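Local atomic coordinates of arylamine n-acetyltransferase (Mycobacterium smegmatis, PDB entry 1W5R), a protein that catalyses the transfer of an acetyl group, drawn from acetyl-CoA in this enzyme family, to the nitrogen of arylamines. Residues Leu12-Leu17 with Arg37-Glu42; Gln151-Pro156 with Val216-Arg221; His166-Gln171 with Pro178-Thr183; Gly210-Val215 with Asn223-Asn228. The protein carries 1 engineered substitution. One frame throughout, in Å; residues are numbered along the deposited sequence.

In the fold
Interaction 1 lies among the N-terminal helices, interaction 3 in the long antiparallel sheet and interaction 4 in the C-terminal sheet; interaction 2 ties the last two regions together. R37 NH1 joins interaction 1 to 2 by a salt bridge to D218 OD1 at 2.8 Å. F41 N, 2.8 Å from A214 O, probably bonds interaction 1 to 4, and P156 O, 2.9 Å from Q171 N, likewise links 2 to 3. Interactions 1 and 3 have centres about 25 Å apart, yet both border the probable active site: F41 touches Q73, the engineered glutamine, while Y180 meets H113 and D130, probably the histidine and aspartate of the triad.

Interaction 1. Residues Leu12-Leu17 with Arg37-Glu42; sequences LTRIGL and RSIPFE
R14 and I39 meet where two helices of the N-terminal helical region end: helix 8-14 closes in a Schellman motif, with G16 at positive phi, and helix 25-38 gives way to I39. Along the R14 side chain, contact begins one atom beyond CB, at CG, which stands anti to the backbone N (chi1 179°) and rests 3.9 Å from I39 CG1. A bend at chi2 (78°) then turns CD aside. NE follows, 4.2 Å from I39 CG1. I39 CG1 lies 4.1 Å above the guanidinium plane, toward its rim, covering one face with hydrocarbon. At the tip, NH2 nears P40 CD, and NH1 approaches S38 O without a suitable angle for bonding. The polar grip lies beyond both segments: NE is bonded to L64 O and NH2 to R69 O, which fixes the rotation of the flat group. Next to it, I15 CG2 packs against I39 CD1 at 3.9 Å. S38 packs against the helix end with CB 3.4 Å from R14 O, and its OG is hydrogen-bonded back to A34 O. One water bridges I15 and R37, donating to I15 O at 2.7 Å and accepting from R37 NH2 in the guanidinium plane.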
# COMPACT_ATOMS: atom_id res chain seq x y z
N LEU A 12 -17.22 0.13 27.06
CA LEU A 12 -17.29 1.49 26.55
C LEU A 12 -15.92 2.14 26.46
O LEU A 12 -15.62 2.81 25.49
CB LEU A 12 -18.26 2.34 27.38
CG LEU A 12 -19.72 1.86 27.29
CD1 LEU A 12 -20.54 2.47 28.44
CD2 LEU A 12 -20.37 2.14 25.93
N THR A 13 -15.08 1.93 27.49
CA THR A 13 -13.68 2.36 27.46
C THR A 13 -12.89 1.71 26.31
O THR A 13 -12.14 2.38 25.60
CB THR A 13 -12.98 2.09 28.80
OG1 THR A 13 -13.66 2.81 29.84
CG2 THR A 13 -11.52 2.54 28.76
N ARG A 14 -13.07 0.40 26.15
CA ARG A 14 -12.45 -0.37 25.08
C ARG A 14 -12.72 0.25 23.71
O ARG A 14 -11.83 0.30 22.86
CB ARG A 14 -12.95 -1.82 25.13
CG ARG A 14 -12.37 -2.73 24.05
CD ARG A 14 -10.96 -3.17 24.38
NE ARG A 14 -10.58 -4.31 23.55
CZ ARG A 14 -9.66 -4.28 22.59
NH1 ARG A 14 -8.98 -3.17 22.31
NH2 ARG A 14 -9.41 -5.39 21.89
N ILE A 15 -13.96 0.70 23.50
CA ILE A 15 -14.35 1.26 22.20
C ILE A 15 -14.25 2.79 22.12
O ILE A 15 -14.60 3.39 21.10
CB ILE A 15 -15.72 0.74 21.69
CG1 ILE A 15 -16.89 1.26 22.54
CG2 ILE A 15 -15.70 -0.80 21.64
CD1 ILE A 15 -18.26 1.07 21.91
N GLY A 16 -13.76 3.42 23.19
CA GLY A 16 -13.49 4.86 23.16
C GLY A 16 -14.70 5.74 23.39
O GLY A 16 -14.74 6.89 22.93
N LEU A 17 -15.70 5.21 24.10
CA LEU A 17 -16.86 5.97 24.54
C LEU A 17 -16.84 6.11 26.06
O LEU A 17 -16.10 5.41 26.75
CB LEU A 17 -18.16 5.31 24.07
CG LEU A 17 -18.43 5.16 22.57
CD1 LEU A 17 -19.76 4.47 22.36
CD2 LEU A 17 -18.40 6.50 21.84
N ARG A 37 -13.71 0.46 14.84
CA ARG A 37 -12.34 0.96 14.83
C ARG A 37 -11.49 0.48 15.99
O ARG A 37 -10.28 0.65 15.97
CB ARG A 37 -12.27 2.50 14.76
CG ARG A 37 -12.71 3.23 16.04
CD ARG A 37 -12.57 4.74 15.91
NE ARG A 37 -13.53 5.31 14.96
CZ ARG A 37 -14.73 5.79 15.28
NH1 ARG A 37 -15.50 6.31 14.33
NH2 ARG A 37 -15.16 5.76 16.55
N SER A 38 -12.14 -0.09 17.01
CA SER A 38 -11.46 -0.40 18.28
C SER A 38 -11.15 -1.87 18.56
O SER A 38 -10.14 -2.17 19.21
CB SER A 38 -12.28 0.12 19.46
OG SER A 38 -12.50 1.52 19.38
N ILE A 39 -12.04 -2.76 18.12
CA ILE A 39 -11.87 -4.20 18.40
C ILE A 39 -11.71 -4.90 17.05
O ILE A 39 -12.64 -4.93 16.25
CB ILE A 39 -13.07 -4.80 19.21
CG1 ILE A 39 -13.37 -3.96 20.47
CG2 ILE A 39 -12.78 -6.25 19.59
CD1 ILE A 39 -14.56 -4.49 21.29
N PRO A 40 -10.51 -5.43 16.78
CA PRO A 40 -10.30 -6.03 15.48
C PRO A 40 -10.94 -7.41 15.33
O PRO A 40 -11.18 -8.11 16.31
CB PRO A 40 -8.78 -6.13 15.40
CG PRO A 40 -8.36 -6.39 16.83
CD PRO A 40 -9.30 -5.51 17.63
N PHE A 41 -11.23 -7.78 14.08
CA PHE A 41 -11.50 -9.17 13.74
C PHE A 41 -10.16 -9.91 13.82
O PHE A 41 -9.14 -9.44 13.30
CB PHE A 41 -12.08 -9.26 12.33
CG PHE A 41 -12.51 -10.63 11.94
CD1 PHE A 41 -13.87 -10.97 11.94
CD2 PHE A 41 -11.57 -11.60 11.55
CE1 PHE A 41 -14.29 -12.25 11.56
CE2 PHE A 41 -11.98 -12.90 11.18
CZ PHE A 41 -13.35 -13.22 11.19
N GLU A 42 -10.15 -11.05 14.49
CA GLU A 42 -8.97 -11.94 14.42
C GLU A 42 -9.39 -13.36 14.75
O GLU A 42 -10.37 -13.59 15.47
CB GLU A 42 -7.85 -11.52 15.37
CG GLU A 42 -8.34 -11.32 16.81
CD GLU A 42 -7.60 -12.14 17.83
OE1 GLU A 42 -7.46 -13.36 17.63
OE2 GLU A 42 -7.21 -11.56 18.87
O HOH W 1 -14.04 5.15 19.18

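Interaction 2. Residues Gln151-Pro156 with Val216-Arg221; sequences QTRHEP and VTDDAR
E155 and R221 face each other tip to tip in a salt bridge joining the loop between strands 149-150 and 157-162 to the C-terminal sheet. R221 presents its side: NH2 donates to E155 OE1 at 2.9 Å and NE to E155 OE2 at 2.9 Å. Both oxygens use their syn lone pairs, and the two planes are only 20° apart; a further NE bond to OE1 is weak. The carboxylate gets there because the glutamate chain bends at chi2 (91°), while R221 runs extended from CG to NE. H154 sits in the middle of the contact. Its imidazole reaches V216 CG1 tip to tip, and its side chain crosses that of R221 obliquely, with H154 CB 3.8 Å from R221 NH2. Next to it, R153 NH1 reaches D218 OD1 at 2.9 Å, a salt bridge whose hydrogen bond is weak, with the two planes 75° apart.

The second shell holds these groups in place. R221 NH1 is tied to G135 O and T137 O, and R153 NE to T139 O, while D218 OD1 forms a salt bridge with R37 NH1. T152 OG1 accepts from H154 N at 3.0 Å, an ST turn, and donates to E155 O at 2.6 Å, which shapes the loop. One water donates to both R153 O and D218 O (2.6 Å to the latter); another links R153 NH2 to V216 O. E155 balances R221, whereas D218 is shared by R153 and R37. With two nitrogens set against two oxygens in nearly one plane, E155 and R221 probably form a strong, charge-balanced pair.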
# COMPACT_ATOMS: atom_id res chain seq x y z
N GLN A 151 -27.32 3.57 2.19
CA GLN A 151 -26.01 4.14 2.45
C GLN A 151 -25.54 3.78 3.87
O GLN A 151 -26.36 3.55 4.77
CB GLN A 151 -26.01 5.66 2.25
CG GLN A 151 -26.47 6.14 0.83
CD GLN A 151 -25.59 5.61 -0.32
OE1 GLN A 151 -24.40 5.31 -0.14
NE2 GLN A 151 -26.17 5.54 -1.51
N THR A 152 -24.22 3.72 4.02
CA THR A 152 -23.57 3.48 5.31
C THR A 152 -22.42 4.49 5.47
O THR A 152 -22.25 5.39 4.62
CB THR A 152 -22.99 2.04 5.39
OG1 THR A 152 -21.82 1.92 4.56
CG2 THR A 152 -24.04 1.00 4.98
N ARG A 153 -21.61 4.33 6.52
CA ARG A 153 -20.41 5.16 6.70
C ARG A 153 -19.38 4.94 5.59
O ARG A 153 -18.48 5.77 5.41
CB ARG A 153 -19.74 4.92 8.06
CG ARG A 153 -20.56 5.27 9.28
CD ARG A 153 -19.70 5.29 10.54
NE ARG A 153 -18.98 4.03 10.77
CZ ARG A 153 -17.66 3.91 10.94
NH1 ARG A 153 -16.85 4.97 10.93
NH2 ARG A 153 -17.14 2.72 11.15
N HIS A 154 -19.51 3.83 4.86
CA HIS A 154 -18.59 3.48 3.79
C HIS A 154 -19.40 3.24 2.51
O HIS A 154 -19.99 4.20 2.00
CB HIS A 154 -17.69 2.29 4.20
CG HIS A 154 -16.88 2.58 5.43
ND1 HIS A 154 -15.52 2.77 5.40
CD2 HIS A 154 -17.26 2.76 6.71
CE1 HIS A 154 -15.09 3.03 6.63
NE2 HIS A 154 -16.14 3.03 7.44
N GLU A 155 -19.47 2.00 2.02
CA GLU A 155 -20.11 1.70 0.74
C GLU A 155 -21.61 1.49 0.92
O GLU A 155 -22.07 1.21 2.03
CB GLU A 155 -19.55 0.40 0.11
CG GLU A 155 -18.05 0.29 0.06
CD GLU A 155 -17.47 -0.38 1.29
OE1 GLU A 155 -18.09 -0.34 2.37
OE2 GLU A 155 -16.35 -0.90 1.18
N PRO A 156 -22.38 1.62 -0.17
CA PRO A 156 -23.77 1.19 -0.11
C PRO A 156 -23.91 -0.32 0.12
O PRO A 156 -23.11 -1.11 -0.39
CB PRO A 156 -24.32 1.55 -1.49
CG PRO A 156 -23.32 2.45 -2.11
CD PRO A 156 -22.01 2.23 -1.47
N VAL A 216 -11.70 -1.60 10.86
CA VAL A 216 -12.26 -0.61 9.94
C VAL A 216 -12.28 0.75 10.61
O VAL A 216 -12.90 0.92 11.66
CB VAL A 216 -13.69 -0.98 9.47
CG1 VAL A 216 -14.22 0.07 8.47
CG2 VAL A 216 -13.70 -2.35 8.82
N THR A 217 -11.61 1.72 9.98
CA THR A 217 -11.57 3.09 10.48
C THR A 217 -12.52 3.93 9.63
O THR A 217 -13.08 3.45 8.64
CB THR A 217 -10.15 3.67 10.35
OG1 THR A 217 -9.81 3.80 8.97
CG2 THR A 217 -9.12 2.77 11.05
N ASP A 218 -12.68 5.20 10.01
CA ASP A 218 -13.53 6.09 9.21
C ASP A 218 -13.09 6.15 7.75
O ASP A 218 -13.93 6.30 6.86
CB ASP A 218 -13.54 7.52 9.77
CG ASP A 218 -14.13 7.61 11.16
OD1 ASP A 218 -14.60 6.59 11.71
OD2 ASP A 218 -14.15 8.74 11.70
N ASP A 219 -11.78 6.04 7.52
CA ASP A 219 -11.19 6.24 6.18
C ASP A 219 -10.91 4.98 5.40
O ASP A 219 -10.75 5.03 4.18
CB ASP A 219 -9.88 7.01 6.28
CG ASP A 219 -10.07 8.43 6.78
OD1 ASP A 219 -11.10 9.04 6.46
OD2 ASP A 219 -9.16 8.92 7.48
N ALA A 220 -10.81 3.83 6.07
CA ALA A 220 -10.32 2.65 5.35
C ALA A 220 -10.73 1.34 5.98
O ALA A 220 -10.90 1.26 7.19
CB ALA A 220 -8.80 2.70 5.20
N ARG A 221 -10.84 0.31 5.15
CA ARG A 221 -11.00 -1.07 5.61
C ARG A 221 -9.66 -1.77 5.50
O ARG A 221 -9.02 -1.70 4.45
CB ARG A 221 -12.04 -1.80 4.76
CG ARG A 221 -13.43 -1.19 4.83
CD ARG A 221 -14.39 -1.89 3.87
NE ARG A 221 -15.78 -1.45 4.00
CZ ARG A 221 -16.61 -1.84 4.98
NH1 ARG A 221 -16.18 -2.66 5.94
NH2 ARG A 221 -17.86 -1.40 5.01
O HOH W 2 -14.71 2.95 12.38
O HOH W 3 -16.50 6.84 7.04

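Interaction 3. Residues His166-Gln171 with Pro178-Thr183; sequences HTLAAQ and PLYTFT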
# COMPACT_ATOMS: atom_id res chain seq x y z
N HIS A 166 -32.86 -13.93 3.49
CA HIS A 166 -32.31 -12.63 3.13
C HIS A 166 -30.89 -12.79 2.64
O HIS A 166 -30.16 -13.68 3.09
CB HIS A 166 -32.31 -11.68 4.32
CG HIS A 166 -33.67 -11.39 4.87
ND1 HIS A 166 -34.24 -10.14 4.85
CD2 HIS A 166 -34.57 -12.20 5.49
CE1 HIS A 166 -35.43 -10.19 5.42
NE2 HIS A 166 -35.65 -11.43 5.82
N THR A 167 -30.50 -11.93 1.72
CA THR A 167 -29.10 -11.81 1.31
C THR A 167 -28.63 -10.39 1.55
O THR A 167 -29.28 -9.46 1.11
CB THR A 167 -28.92 -12.15 -0.18
OG1 THR A 167 -29.32 -13.50 -0.43
CG2 THR A 167 -27.47 -11.98 -0.61
N LEU A 168 -27.52 -10.24 2.26
CA LEU A 168 -26.84 -8.95 2.35
C LEU A 168 -25.76 -8.85 1.30
O LEU A 168 -24.91 -9.74 1.19
CB LEU A 168 -26.20 -8.77 3.73
CG LEU A 168 -25.51 -7.42 3.93
CD1 LEU A 168 -26.54 -6.30 3.98
CD2 LEU A 168 -24.65 -7.43 5.19
N ALA A 169 -25.78 -7.76 0.53
CA ALA A 169 -24.74 -7.47 -0.46
C ALA A 169 -24.11 -6.11 -0.20
O ALA A 169 -24.73 -5.23 0.41
CB ALA A 169 -25.31 -7.51 -1.88
N ALA A 170 -22.88 -5.96 -0.65
CA ALA A 170 -22.14 -4.70 -0.56
C ALA A 170 -21.68 -4.28 -1.94
O ALA A 170 -21.31 -5.13 -2.77
CB ALA A 170 -20.94 -4.85 0.34
N GLN A 171 -21.71 -2.98 -2.19
CA GLN A 171 -21.19 -2.45 -3.44
C GLN A 171 -19.71 -2.23 -3.23
O GLN A 171 -19.28 -1.23 -2.64
CB GLN A 171 -21.90 -1.15 -3.83
CG GLN A 171 -21.57 -0.70 -5.24
CD GLN A 171 -22.18 0.65 -5.53
OE1 GLN A 171 -23.40 0.77 -5.64
NE2 GLN A 171 -21.34 1.66 -5.64
N PRO A 178 -22.65 -10.28 -3.15
CA PRO A 178 -23.32 -10.93 -2.04
C PRO A 178 -22.32 -11.37 -0.97
O PRO A 178 -21.24 -11.91 -1.30
CB PRO A 178 -23.97 -12.16 -2.71
CG PRO A 178 -24.14 -11.75 -4.17
CD PRO A 178 -22.89 -10.99 -4.43
N LEU A 179 -22.67 -11.12 0.29
CA LEU A 179 -21.80 -11.44 1.41
C LEU A 179 -22.29 -12.69 2.13
O LEU A 179 -21.54 -13.66 2.29
CB LEU A 179 -21.72 -10.28 2.39
CG LEU A 179 -21.23 -8.93 1.82
CD1 LEU A 179 -21.14 -7.94 2.97
CD2 LEU A 179 -19.90 -9.03 1.05
N TYR A 180 -23.55 -12.68 2.57
CA TYR A 180 -24.10 -13.84 3.25
C TYR A 180 -25.60 -13.84 3.15
O TYR A 180 -26.21 -12.81 2.83
CB TYR A 180 -23.64 -13.89 4.71
CG TYR A 180 -23.89 -12.64 5.53
CD1 TYR A 180 -25.14 -12.38 6.11
CD2 TYR A 180 -22.86 -11.71 5.75
CE1 TYR A 180 -25.36 -11.23 6.89
CE2 TYR A 180 -23.07 -10.56 6.53
CZ TYR A 180 -24.34 -10.33 7.09
OH TYR A 180 -24.56 -9.23 7.90
N THR A 181 -26.19 -15.00 3.41
CA THR A 181 -27.62 -15.15 3.50
C THR A 181 -27.98 -15.47 4.94
O THR A 181 -27.17 -16.01 5.68
CB THR A 181 -28.12 -16.28 2.58
OG1 THR A 181 -27.62 -17.55 3.05
CG2 THR A 181 -27.68 -16.06 1.13
N PHE A 182 -29.18 -15.10 5.36
CA PHE A 182 -29.63 -15.38 6.72
C PHE A 182 -31.14 -15.38 6.79
O PHE A 182 -31.81 -14.76 5.95
CB PHE A 182 -29.05 -14.35 7.70
CG PHE A 182 -29.56 -12.94 7.50
CD1 PHE A 182 -30.63 -12.46 8.25
CD2 PHE A 182 -28.95 -12.09 6.59
CE1 PHE A 182 -31.09 -11.15 8.09
CE2 PHE A 182 -29.41 -10.78 6.41
CZ PHE A 182 -30.48 -10.31 7.16
N THR A 183 -31.69 -16.08 7.79
CA THR A 183 -33.10 -15.96 8.09
C THR A 183 -33.30 -15.14 9.36
O THR A 183 -32.35 -14.90 10.11
CB THR A 183 -33.80 -17.35 8.25
OG1 THR A 183 -33.48 -17.91 9.54
CG2 THR A 183 -33.42 -18.31 7.13
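L168 and Y180 lie side by side on one face of the sheet. L168 CB sits over the tyrosine ring, 4.3 Å from the centroid and 19° off its normal, while CD2 reaches the far end of the ring, 3.5 Å from CZ. Y180 CG stands between its backbone N and carbonyl carbon (chi1 53°). F182 repeats the pattern: H166 CB is the knob over its ring face, 3.8 Å from the centroid. Past the leucine, L179 CD1 fills the hollow between L168 CD2 and A170 CB. On the other face, T167 CG2 lies against P178 CB and T167 OG1 beside T181 CG2. Backbone bonds hold the strands together, H166 pairing with F182 in both directions and L168 N bonding Y180 O. L179 N then donates to L168 O at 2.8 Å (164°); the register shifts by one here, and L179 and Y180 both face L168. Y180 also packs edge-to-face on H113, and its OH makes a weak hydrogen bond to D130, probably the triad histidine and aspartate. The motif is an antiparallel hairpin carrying a classic beta bulge, in the sheet that flanks the likely catalytic site.

Interaction 4. Residues Gly210-Val215 with Asn223-Asn228; sequences GLTVAV and NLRGRN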
# COMPACT_ATOMS: atom_id res chain seq x y z
N GLY A 210 -5.81 -20.68 8.05
CA GLY A 210 -5.01 -19.49 7.85
C GLY A 210 -5.36 -18.42 8.86
O GLY A 210 -6.13 -18.68 9.79
N LEU A 211 -4.80 -17.23 8.64
CA LEU A 211 -4.88 -16.11 9.56
C LEU A 211 -5.65 -14.96 8.92
O LEU A 211 -5.26 -14.50 7.84
CB LEU A 211 -3.46 -15.63 9.88
CG LEU A 211 -3.34 -14.29 10.62
CD1 LEU A 211 -3.71 -14.46 12.08
CD2 LEU A 211 -1.93 -13.72 10.50
N THR A 212 -6.71 -14.49 9.58
CA THR A 212 -7.44 -13.31 9.12
C THR A 212 -7.51 -12.31 10.27
O THR A 212 -7.94 -12.66 11.38
CB THR A 212 -8.87 -13.62 8.68
OG1 THR A 212 -8.84 -14.49 7.55
CG2 THR A 212 -9.63 -12.34 8.31
N VAL A 213 -7.06 -11.08 10.01
CA VAL A 213 -7.13 -9.99 10.98
C VAL A 213 -7.69 -8.77 10.25
O VAL A 213 -7.30 -8.50 9.12
CB VAL A 213 -5.73 -9.69 11.60
CG1 VAL A 213 -5.84 -8.64 12.70
CG2 VAL A 213 -5.11 -10.95 12.17
N ALA A 214 -8.61 -8.05 10.88
CA ALA A 214 -9.18 -6.89 10.19
C ALA A 214 -9.61 -5.80 11.15
O ALA A 214 -9.82 -6.06 12.34
CB ALA A 214 -10.37 -7.31 9.31
N VAL A 215 -9.71 -4.59 10.64
CA VAL A 215 -10.25 -3.48 11.43
C VAL A 215 -10.76 -2.45 10.43
O VAL A 215 -10.32 -2.43 9.28
CB VAL A 215 -9.20 -2.88 12.40
CG1 VAL A 215 -8.14 -2.05 11.65
CG2 VAL A 215 -9.88 -2.09 13.52
N ASN A 223 -7.73 -5.49 5.86
CA ASN A 223 -7.94 -6.93 5.93
C ASN A 223 -6.66 -7.69 5.63
O ASN A 223 -6.18 -7.66 4.49
CB ASN A 223 -9.04 -7.41 5.01
CG ASN A 223 -9.40 -8.85 5.29
OD1 ASN A 223 -9.94 -9.16 6.33
ND2 ASN A 223 -9.04 -9.75 4.38
N LEU A 224 -6.14 -8.35 6.65
CA LEU A 224 -4.93 -9.17 6.54
C LEU A 224 -5.33 -10.63 6.40
O LEU A 224 -6.08 -11.14 7.23
CB LEU A 224 -4.10 -9.00 7.81
CG LEU A 224 -2.81 -9.82 7.93
CD1 LEU A 224 -1.72 -9.22 7.02
CD2 LEU A 224 -2.30 -9.88 9.37
N ARG A 225 -4.87 -11.29 5.34
CA ARG A 225 -4.95 -12.74 5.24
C ARG A 225 -3.52 -13.22 5.06
O ARG A 225 -2.86 -12.87 4.08
CB ARG A 225 -5.83 -13.18 4.06
CG ARG A 225 -5.97 -14.70 3.87
CD ARG A 225 -6.66 -15.35 5.06
NE ARG A 225 -6.70 -16.81 4.91
CZ ARG A 225 -7.37 -17.64 5.71
NH1 ARG A 225 -8.07 -17.16 6.73
NH2 ARG A 225 -7.33 -18.95 5.48
N GLY A 226 -3.02 -14.00 6.02
CA GLY A 226 -1.63 -14.46 5.94
C GLY A 226 -0.67 -13.26 5.87
O GLY A 226 -0.73 -12.37 6.72
N ARG A 227 0.22 -13.25 4.87
CA ARG A 227 1.19 -12.15 4.69
C ARG A 227 0.63 -10.91 3.96
O ARG A 227 1.33 -9.89 3.85
CB ARG A 227 2.39 -12.65 3.89
CG ARG A 227 2.06 -12.91 2.43
CD ARG A 227 3.32 -13.14 1.60
NE ARG A 227 3.85 -14.49 1.72
CZ ARG A 227 5.09 -14.80 2.11
NH1 ARG A 227 5.95 -13.85 2.49
NH2 ARG A 227 5.46 -16.08 2.14
N ASN A 228 -0.61 -11.01 3.49
CA ASN A 228 -1.19 -10.02 2.59
C ASN A 228 -2.20 -9.12 3.29
O ASN A 228 -3.27 -9.57 3.70
CB ASN A 228 -1.87 -10.73 1.42
CG ASN A 228 -0.89 -11.54 0.59
OD1 ASN A 228 0.09 -11.01 0.06
ND2 ASN A 228 -1.14 -12.84 0.48
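T212 and R225 supply the side-chain hydrogen bond of this contact: R225 NH1 donates to T212 OG1 at 2.9 Å and 157°, the oxygen lying 7° out of the guanidinium plane. The arginine chain bends at chi2 (64°), which carries CD to 3.2 Å from L211 O. Over one face of the guanidinium, G210 CA lies 3.3 Å above the plane, toward its rim. Outside the two segments, NE forms a salt bridge with the terminal carboxylate of T278 and NH1 bonds H206 O, so NE and NH1 each have a further partner.

Among backbone bonds, V213 and L224 exchange two, L224 N reaching V213 O at 2.7 Å, and G226 N donates to L211 O. L211 O also receives a CA-H...O contact from R225 CA at 3.2 Å.

Apolar packing gathers on the V213 and L224 face, with L211 alongside. L224 CD2 touches L211 CD2 at 4.0 Å and V213 CB at 4.1 Å, and helix 245-255 covers the two leucines through V248. On the threonine face, N223 OD1 lies 3.5 Å from A214 CB.

Antiparallel strands 212-216 and 220-225 thus form a beta hairpin, and a type II' turn through G226 leads into the next strand of the C-terminal sheet.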